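Side-chain contacts in lipase (Pelosinus fermentans, PDB 5AH0), which hydrolyses ester bonds as a lipase and also attacks the polyester poly(butylene adipate-co-terephthalate): residues W205-K210 with T219-N224; Y4-V9 with G375-L380. All coordinates share one frame; numbering follows the deposited sequence.

Contact 1: W205-K210 with T219-N224; sequences WGLNRK and TNRVFN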
ATOM      1  N   TRP A 205       8.597   2.489  17.319  1.00 84.46           N
ATOM      2  CA  TRP A 205       9.980   2.041  17.429  1.00 81.46           C
ATOM      3  C   TRP A 205      10.863   3.120  18.049  1.00 81.90           C
ATOM      4  O   TRP A 205      12.078   2.980  18.096  1.00 78.68           O
ATOM      5  CB  TRP A 205      10.544   1.665  16.066  1.00 76.25           C
ATOM      6  CG  TRP A 205       9.768   0.631  15.310  1.00 75.28           C
ATOM      7  CD1 TRP A 205       8.838   0.852  14.333  1.00 74.98           C
ATOM      8  CD2 TRP A 205       9.867  -0.790  15.456  1.00 76.21           C
ATOM      9  NE1 TRP A 205       8.355  -0.346  13.857  1.00 73.46           N
ATOM     10  CE2 TRP A 205       8.966  -1.369  14.536  1.00 73.54           C
ATOM     11  CE3 TRP A 205      10.627  -1.631  16.277  1.00 80.18           C
ATOM     12  CZ2 TRP A 205       8.810  -2.752  14.414  1.00 71.82           C
ATOM     13  CZ3 TRP A 205      10.467  -3.005  16.155  1.00 79.03           C
ATOM     14  CH2 TRP A 205       9.566  -3.550  15.231  1.00 75.44           C
ATOM     15  N   GLY A 206      10.254   4.224  18.464  1.00 83.54           N
ATOM     16  CA  GLY A 206      10.994   5.329  19.046  1.00 85.97           C
ATOM     17  C   GLY A 206      11.797   6.118  18.030  1.00 82.42           C
ATOM     18  O   GLY A 206      12.588   6.993  18.395  1.00 82.31           O
ATOM     19  N   LEU A 207      11.594   5.811  16.749  1.00 76.91           N
ATOM     20  CA  LEU A 207      12.320   6.492  15.683  1.00 76.11           C
ATOM     21  C   LEU A 207      11.553   7.670  15.090  1.00 79.61           C
ATOM     22  O   LEU A 207      11.293   7.718  13.883  1.00 85.90           O
ATOM     23  CB  LEU A 207      12.696   5.496  14.585  1.00 72.46           C
ATOM     24  CG  LEU A 207      13.765   4.498  15.041  1.00 75.82           C
ATOM     25  CD1 LEU A 207      14.050   3.442  13.987  1.00 74.01           C
ATOM     26  CD2 LEU A 207      15.040   5.241  15.413  1.00 76.86           C
ATOM     27  N   ASN A 208      11.195   8.621  15.944  1.00 79.84           N
ATOM     28  CA  ASN A 208      10.564   9.852  15.502  1.00 79.49           C
ATOM     29  C   ASN A 208      11.594  10.968  15.401  1.00 78.91           C
ATOM     30  O   ASN A 208      12.579  10.972  16.139  1.00 77.91           O
ATOM     31  CB  ASN A 208       9.434  10.238  16.452  1.00 83.20           C
ATOM     32  CG  ASN A 208       9.891  10.309  17.883  1.00 94.38           C
ATOM     33  OD1 ASN A 208       9.794   9.328  18.623  1.00 98.48           O
ATOM     34  ND2 ASN A 208      10.409  11.466  18.285  1.00 99.80           N
ATOM     35  N   ARG A 209      11.370  11.918  14.494  1.00 79.19           N
ATOM     36  CA  ARG A 209      12.353  12.973  14.290  1.00 81.59           C
ATOM     37  C   ARG A 209      12.575  13.788  15.550  1.00 89.51           C
ATOM     38  O   ARG A 209      11.627  14.182  16.224  1.00 89.85           O
ATOM     39  CB  ARG A 209      11.950  13.928  13.175  1.00 74.77           C
ATOM     40  CG  ARG A 209      13.127  14.797  12.782  1.00 73.36           C
ATOM     41  CD  ARG A 209      12.727  16.062  12.081  1.00 69.34           C
ATOM     42  NE  ARG A 209      12.123  15.841  10.781  1.00 65.75           N
ATOM     43  CZ  ARG A 209      12.358  16.617   9.732  1.00 64.48           C
ATOM     44  NH1 ARG A 209      13.207  17.635   9.851  1.00 65.74           N
ATOM     45  NH2 ARG A 209      11.764  16.372   8.572  1.00 62.12           N
ATOM     46  N   LYS A 210      13.843  14.040  15.848  1.00 96.69           N
ATOM     47  CA  LYS A 210      14.222  14.879  16.973  1.00104.37           C
ATOM     48  C   LYS A 210      14.050  16.353  16.615  1.00105.88           C
ATOM     49  O   LYS A 210      13.945  16.703  15.437  1.00104.88           O
ATOM     50  CB  LYS A 210      15.658  14.581  17.380  1.00111.61           C
ATOM     51  CG  LYS A 210      15.928  13.091  17.519  1.00115.02           C
ATOM     52  CD  LYS A 210      14.930  12.430  18.460  1.00119.46           C
ATOM     53  CE  LYS A 210      15.262  10.964  18.667  1.00121.08           C
ATOM     54  NZ  LYS A 210      16.624  10.789  19.236  1.00124.58           N
ATOM     55  N   THR A 219      16.319  11.033   7.978  1.00 55.91           N
ATOM     56  CA  THR A 219      16.198   9.939   7.009  1.00 68.00           C
ATOM     57  C   THR A 219      17.314   8.904   7.147  1.00 68.45           C
ATOM     58  O   THR A 219      17.048   7.700   7.211  1.00 68.93           O
ATOM     59  CB  THR A 219      16.201  10.460   5.548  1.00 57.58           C
ATOM     60  OG1 THR A 219      15.259  11.532   5.409  1.00 56.23           O
ATOM     61  CG2 THR A 219      15.826   9.351   4.587  1.00 53.10           C
ATOM     62  N   ASN A 220      18.558   9.375   7.184  1.00 68.72           N
ATOM     63  CA  ASN A 220      19.703   8.488   7.377  1.00 69.90           C
ATOM     64  C   ASN A 220      19.644   7.721   8.690  1.00 71.60           C
ATOM     65  O   ASN A 220      19.958   6.536   8.729  1.00 73.24           O
ATOM     66  CB  ASN A 220      21.018   9.265   7.278  1.00 71.68           C
ATOM     67  CG  ASN A 220      21.377   9.604   5.848  1.00 69.51           C
ATOM     68  OD1 ASN A 220      20.987   8.893   4.916  1.00 69.14           O
ATOM     69  ND2 ASN A 220      22.130  10.681   5.660  1.00 67.17           N
ATOM     70  N   ARG A 221      19.248   8.390   9.766  1.00 71.95           N
ATOM     71  CA  ARG A 221      19.188   7.725  11.063  1.00 72.75           C
ATOM     72  C   ARG A 221      18.157   6.591  11.033  1.00 70.19           C
ATOM     73  O   ARG A 221      18.377   5.533  11.617  1.00 72.36           O
ATOM     74  CB  ARG A 221      18.855   8.732  12.170  1.00 67.56           C
ATOM     75  CG  ARG A 221      18.725   8.124  13.573  1.00 71.06           C
ATOM     76  CD  ARG A 221      18.722   9.206  14.649  1.00 77.91           C
ATOM     77  NE  ARG A 221      17.567  10.097  14.534  1.00 78.52           N
ATOM     78  CZ  ARG A 221      16.372   9.867  15.078  1.00 79.96           C
ATOM     79  NH1 ARG A 221      16.160   8.771  15.800  1.00 82.22           N
ATOM     80  NH2 ARG A 221      15.391  10.745  14.909  1.00 78.52           N
ATOM     81  N   VAL A 222      17.059   6.787  10.308  1.00 66.17           N
ATOM     82  CA  VAL A 222      16.033   5.752  10.208  1.00 66.39           C
ATOM     83  C   VAL A 222      16.524   4.477   9.525  1.00 72.36           C
ATOM     84  O   VAL A 222      16.326   3.376  10.043  1.00 73.85           O
ATOM     85  CB  VAL A 222      14.802   6.265   9.438  1.00 62.84           C
ATOM     86  CG1 VAL A 222      13.919   5.096   8.978  1.00 59.68           C
ATOM     87  CG2 VAL A 222      14.023   7.271  10.284  1.00 64.28           C
ATOM     88  N   PHE A 223      17.181   4.628   8.377  1.00 74.85           N
ATOM     89  CA  PHE A 223      17.565   3.476   7.556  1.00 74.42           C
ATOM     90  C   PHE A 223      18.980   2.957   7.854  1.00 81.85           C
ATOM     91  O   PHE A 223      19.445   1.992   7.244  1.00 84.18           O
ATOM     92  CB  PHE A 223      17.411   3.833   6.077  1.00 65.44           C
ATOM     93  CG  PHE A 223      15.985   4.072   5.671  1.00 60.17           C
ATOM     94  CD1 PHE A 223      15.146   3.006   5.374  1.00 57.35           C
ATOM     95  CD2 PHE A 223      15.468   5.352   5.634  1.00 58.12           C
ATOM     96  CE1 PHE A 223      13.830   3.215   5.020  1.00 54.61           C
ATOM     97  CE2 PHE A 223      14.146   5.571   5.279  1.00 58.24           C
ATOM     98  CZ  PHE A 223      13.325   4.502   4.972  1.00 55.85           C
ATOM     99  N   ASN A 224      19.660   3.595   8.795  1.00 86.09           N
ATOM    100  CA  ASN A 224      20.925   3.070   9.292  1.00 90.27           C
ATOM    101  C   ASN A 224      20.701   2.413  10.643  1.00 92.42           C
ATOM    102  O   ASN A 224      21.645   2.096  11.358  1.00 97.10           O
ATOM    103  CB  ASN A 224      21.983   4.169   9.396  1.00 93.42           C
ATOM    104  CG  ASN A 224      22.319   4.784   8.053  1.00 94.99           C
ATOM    105  OD1 ASN A 224      21.704   4.465   7.027  1.00 93.39           O
ATOM    106  ND2 ASN A 224      23.292   5.686   8.051  1.00 98.09           N
TER
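Arg221 NH2 donates to the main-chain Asn208 O at 3.1 Å, and the same nitrogen forms a salt bridge with Glu213, so one corner of the guanidinium serves both a carbonyl and a carboxylate. The N-H points fairly straight at the oxygen (159°), which lies almost in the guanidinium plane, whereas the donor stands above the plane of the carbonyl. Arg221 leaves the helix with CG anti to the backbone N (chi1 178°), and its chain bends at chi3 to bring the flat end against the loop. Over one face of that end lies the chain of Lys210, crossing the arginine at about a right angle; Lys210 CG comes to 3.6 Å from Arg221 NH2 and Lys210 CE to 3.7 Å from Arg221 NH1. A long aliphatic chain suits this place, since its methylenes cover the flat cation. Leu207 comes at an oblique angle, its CD2 3.7 Å from Arg221 NH1. Were Arg221 cut back to an alanine, Asn208 O would probably lose this donor, Glu213 a cationic mate and the Lys210 methylenes their cover. Lys210 NZ sits 4.0 Å from Arg221 NH1, a like-charge approach that the carboxylate of Glu213, which also accepts from Lys210 N, is likely to ease. The chemistry implies a surface loop joined to helix 215-223 by one hydrogen bond and apolar contacts, with Glu213 probably offsetting part of the positive charge.

Contact 2: Y4-V9 with G375-L380; sequences YPIVLV and GLAEKL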
ATOM      1  N   TYR A   4     -21.487   2.900  -1.565  1.00 61.58           N
ATOM      2  CA  TYR A   4     -20.351   2.809  -0.666  1.00 60.28           C
ATOM      3  C   TYR A   4     -19.257   3.790  -1.081  1.00 60.51           C
ATOM      4  O   TYR A   4     -18.951   3.940  -2.279  1.00 56.21           O
ATOM      5  CB  TYR A   4     -19.790   1.392  -0.649  1.00 60.82           C
ATOM      6  CG  TYR A   4     -20.798   0.329  -0.305  1.00 64.63           C
ATOM      7  CD1 TYR A   4     -21.706   0.502   0.750  1.00 67.10           C
ATOM      8  CD2 TYR A   4     -20.844  -0.857  -1.029  1.00 64.69           C
ATOM      9  CE1 TYR A   4     -22.636  -0.491   1.064  1.00 70.51           C
ATOM     10  CE2 TYR A   4     -21.763  -1.848  -0.722  1.00 73.01           C
ATOM     11  CZ  TYR A   4     -22.657  -1.663   0.320  1.00 73.80           C
ATOM     12  OH  TYR A   4     -23.557  -2.664   0.599  1.00 80.01           O
ATOM     13  N   PRO A   5     -18.658   4.458  -0.092  1.00 58.60           N
ATOM     14  CA  PRO A   5     -17.554   5.364  -0.393  1.00 56.59           C
ATOM     15  C   PRO A   5     -16.283   4.613  -0.751  1.00 58.71           C
ATOM     16  O   PRO A   5     -16.178   3.401  -0.516  1.00 59.64           O
ATOM     17  CB  PRO A   5     -17.376   6.145   0.909  1.00 56.79           C
ATOM     18  CG  PRO A   5     -17.931   5.250   1.969  1.00 57.71           C
ATOM     19  CD  PRO A   5     -19.058   4.507   1.324  1.00 57.73           C
ATOM     20  N   ILE A   6     -15.331   5.348  -1.319  1.00 56.16           N
ATOM     21  CA  ILE A   6     -14.020   4.820  -1.652  1.00 51.72           C
ATOM     22  C   ILE A   6     -12.982   5.301  -0.641  1.00 52.70           C
ATOM     23  O   ILE A   6     -12.938   6.488  -0.317  1.00 51.25           O
ATOM     24  CB  ILE A   6     -13.591   5.259  -3.050  1.00 43.77           C
ATOM     25  CG1 ILE A   6     -14.393   4.511  -4.111  1.00 45.20           C
ATOM     26  CG2 ILE A   6     -12.115   5.041  -3.230  1.00 41.75           C
ATOM     27  CD1 ILE A   6     -14.221   5.071  -5.521  1.00 39.10           C
ATOM     28  N   VAL A   7     -12.160   4.381  -0.135  1.00 50.54           N
ATOM     29  CA  VAL A   7     -11.047   4.752   0.731  1.00 50.12           C
ATOM     30  C   VAL A   7      -9.736   4.442   0.034  1.00 47.08           C
ATOM     31  O   VAL A   7      -9.475   3.298  -0.334  1.00 45.58           O
ATOM     32  CB  VAL A   7     -11.113   4.023   2.104  1.00 53.55           C
ATOM     33  CG1 VAL A   7      -9.772   4.085   2.822  1.00 49.59           C
ATOM     34  CG2 VAL A   7     -12.183   4.639   2.958  1.00 54.18           C
ATOM     35  N   LEU A   8      -8.904   5.465  -0.134  1.00 49.89           N
ATOM     36  CA  LEU A   8      -7.677   5.335  -0.911  1.00 47.63           C
ATOM     37  C   LEU A   8      -6.502   5.022  -0.010  1.00 46.93           C
ATOM     38  O   LEU A   8      -6.312   5.670   1.020  1.00 49.94           O
ATOM     39  CB  LEU A   8      -7.417   6.611  -1.705  1.00 46.30           C
ATOM     40  CG  LEU A   8      -8.393   6.899  -2.844  1.00 45.48           C
ATOM     41  CD1 LEU A   8      -8.240   8.338  -3.291  1.00 46.85           C
ATOM     42  CD2 LEU A   8      -8.161   5.955  -4.017  1.00 34.13           C
ATOM     43  N   VAL A   9      -5.722   4.015  -0.392  1.00 45.75           N
ATOM     44  CA  VAL A   9      -4.664   3.500   0.469  1.00 44.78           C
ATOM     45  C   VAL A   9      -3.329   3.448  -0.266  1.00 43.78           C
ATOM     46  O   VAL A   9      -3.106   2.565  -1.106  1.00 40.96           O
ATOM     47  CB  VAL A   9      -5.025   2.093   1.008  1.00 46.54           C
ATOM     48  CG1 VAL A   9      -3.973   1.602   2.008  1.00 47.54           C
ATOM     49  CG2 VAL A   9      -6.403   2.104   1.660  1.00 48.67           C
ATOM     50  N   GLY A 375     -13.623   6.550 -13.985  1.00 42.53           N
ATOM     51  CA  GLY A 375     -14.091   5.320 -14.588  1.00 40.94           C
ATOM     52  C   GLY A 375     -14.088   4.169 -13.607  1.00 45.90           C
ATOM     53  O   GLY A 375     -15.035   3.383 -13.556  1.00 51.47           O
ATOM     54  N   LEU A 376     -13.028   4.070 -12.813  1.00 45.25           N
ATOM     55  CA  LEU A 376     -12.944   3.025 -11.801  1.00 44.95           C
ATOM     56  C   LEU A 376     -14.050   3.176 -10.766  1.00 48.78           C
ATOM     57  O   LEU A 376     -14.747   2.204 -10.465  1.00 52.97           O
ATOM     58  CB  LEU A 376     -11.571   3.034 -11.120  1.00 44.70           C
ATOM     59  CG  LEU A 376     -11.420   2.101  -9.903  1.00 45.58           C
ATOM     60  CD1 LEU A 376     -11.851   0.659 -10.225  1.00 41.76           C
ATOM     61  CD2 LEU A 376      -9.978   2.127  -9.340  1.00 34.51           C
ATOM     62  N   ALA A 377     -14.230   4.387 -10.236  1.00 47.77           N
ATOM     63  CA  ALA A 377     -15.291   4.629  -9.248  1.00 52.33           C
ATOM     64  C   ALA A 377     -16.683   4.265  -9.777  1.00 59.52           C
ATOM     65  O   ALA A 377     -17.492   3.696  -9.042  1.00 62.21           O
ATOM     66  CB  ALA A 377     -15.281   6.069  -8.800  1.00 48.54           C
ATOM     67  N   GLU A 378     -16.957   4.603 -11.039  1.00 61.95           N
ATOM     68  CA  GLU A 378     -18.224   4.242 -11.679  1.00 64.24           C
ATOM     69  C   GLU A 378     -18.418   2.740 -11.649  1.00 63.60           C
ATOM     70  O   GLU A 378     -19.489   2.260 -11.281  1.00 67.01           O
ATOM     71  CB  GLU A 378     -18.288   4.728 -13.130  1.00 68.12           C
ATOM     72  CG  GLU A 378     -18.304   6.237 -13.311  1.00 75.93           C
ATOM     73  CD  GLU A 378     -18.203   6.664 -14.781  1.00 84.21           C
ATOM     74  OE1 GLU A 378     -17.772   5.846 -15.628  1.00 83.77           O
ATOM     75  OE2 GLU A 378     -18.569   7.820 -15.089  1.00 89.31           O
ATOM     76  N   LYS A 379     -17.370   2.006 -12.022  1.00 58.68           N
ATOM     77  CA  LYS A 379     -17.436   0.553 -12.051  1.00 60.99           C
ATOM     78  C   LYS A 379     -17.761   0.030 -10.653  1.00 61.14           C
ATOM     79  O   LYS A 379     -18.629  -0.833 -10.480  1.00 64.27           O
ATOM     80  CB  LYS A 379     -16.123  -0.047 -12.566  1.00 62.41           C
ATOM     81  CG  LYS A 379     -16.188  -1.559 -12.805  1.00 71.49           C
ATOM     82  CD  LYS A 379     -15.116  -2.062 -13.791  1.00 75.90           C
ATOM     83  CE  LYS A 379     -13.726  -2.040 -13.174  1.00 74.18           C
ATOM     84  NZ  LYS A 379     -13.715  -2.909 -11.968  1.00 74.98           N
ATOM     85  N   LEU A 380     -17.089   0.596  -9.658  1.00 57.02           N
ATOM     86  CA  LEU A 380     -17.243   0.159  -8.280  1.00 58.53           C
ATOM     87  C   LEU A 380     -18.633   0.476  -7.745  1.00 62.01           C
ATOM     88  O   LEU A 380     -19.117  -0.191  -6.837  1.00 62.10           O
ATOM     89  CB  LEU A 380     -16.178   0.809  -7.398  1.00 56.06           C
ATOM     90  CG  LEU A 380     -14.751   0.362  -7.711  1.00 51.64           C
ATOM     91  CD1 LEU A 380     -13.764   1.102  -6.841  1.00 47.68           C
ATOM     92  CD2 LEU A 380     -14.633  -1.137  -7.504  1.00 54.02           C
TER
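This is a small, buried and wholly apolar contact, in which a strand inside the parallel sheet meets the last helix of the chain. Ile6, at the start of strand 6-9, has its CB set toward helix 370-380, and the terminal methyl does the touching: CD1 comes to 3.6 Å from Ala377 CB and 3.9 Å from Ala377 CA. Ile6 CD1 also lies 4.2 Å from Leu380 CD1, a looser approach about one helical turn further on. CG1 of Ile6 lies anti to the carbonyl carbon (chi1 -73°), and a nearly extended chi2 of 169° carries CD1 out to the helix, while CG2 branches off anti to the backbone N.

Each residue type fits its place. A beta-branched isoleucine is at home in a strand, and its longer arm spans the gap between sheet and helix. Ala377, with a single methyl, lets that arm come close to the helix backbone; the CA atoms of Ile6 and Ala377 are 7.7 Å apart. Leu380, whose CB is likewise set toward the strand, broadens the apolar surface, reaching Val111 of strand 108-113 and Ser155 and Thr157 of strand 153-159. Leu376 touches Thr157 as well, so the helix covers more than one strand.

Main-chain hydrogen bonds tie Ile6 to Thr42 and Tyr44, and those of Val7 run to His109 and Val111, placing strand 6-9 between strands 43-46 and 108-113. A helix laid by hydrocarbon side chains on one face of a parallel sheet is the layered packing of the alpha/beta-hydrolase fold, the clan to which this lipase belongs.

How the contacts relate
From the N terminus the chain enters contact 2 at once, in strand 6-9 of the central sheet, and returns to it only at helix 370-380, closing a loop of 365 residues that embraces nearly the whole protein. Contact 1 is nested inside that loop and is far more local: eight residues separate its segments, joining the stretch before helix 215-223 to the helix itself. The centres of contact 1 and contact 2 lie about 35 Å apart, on opposite sides of the chain's centre. The nearest atoms of contact 1 and contact 2 are about 17 Å apart. Contact 2 brings segments near the two ends of the chain together in the interior, whereas contact 1 folds a surface loop against its helix.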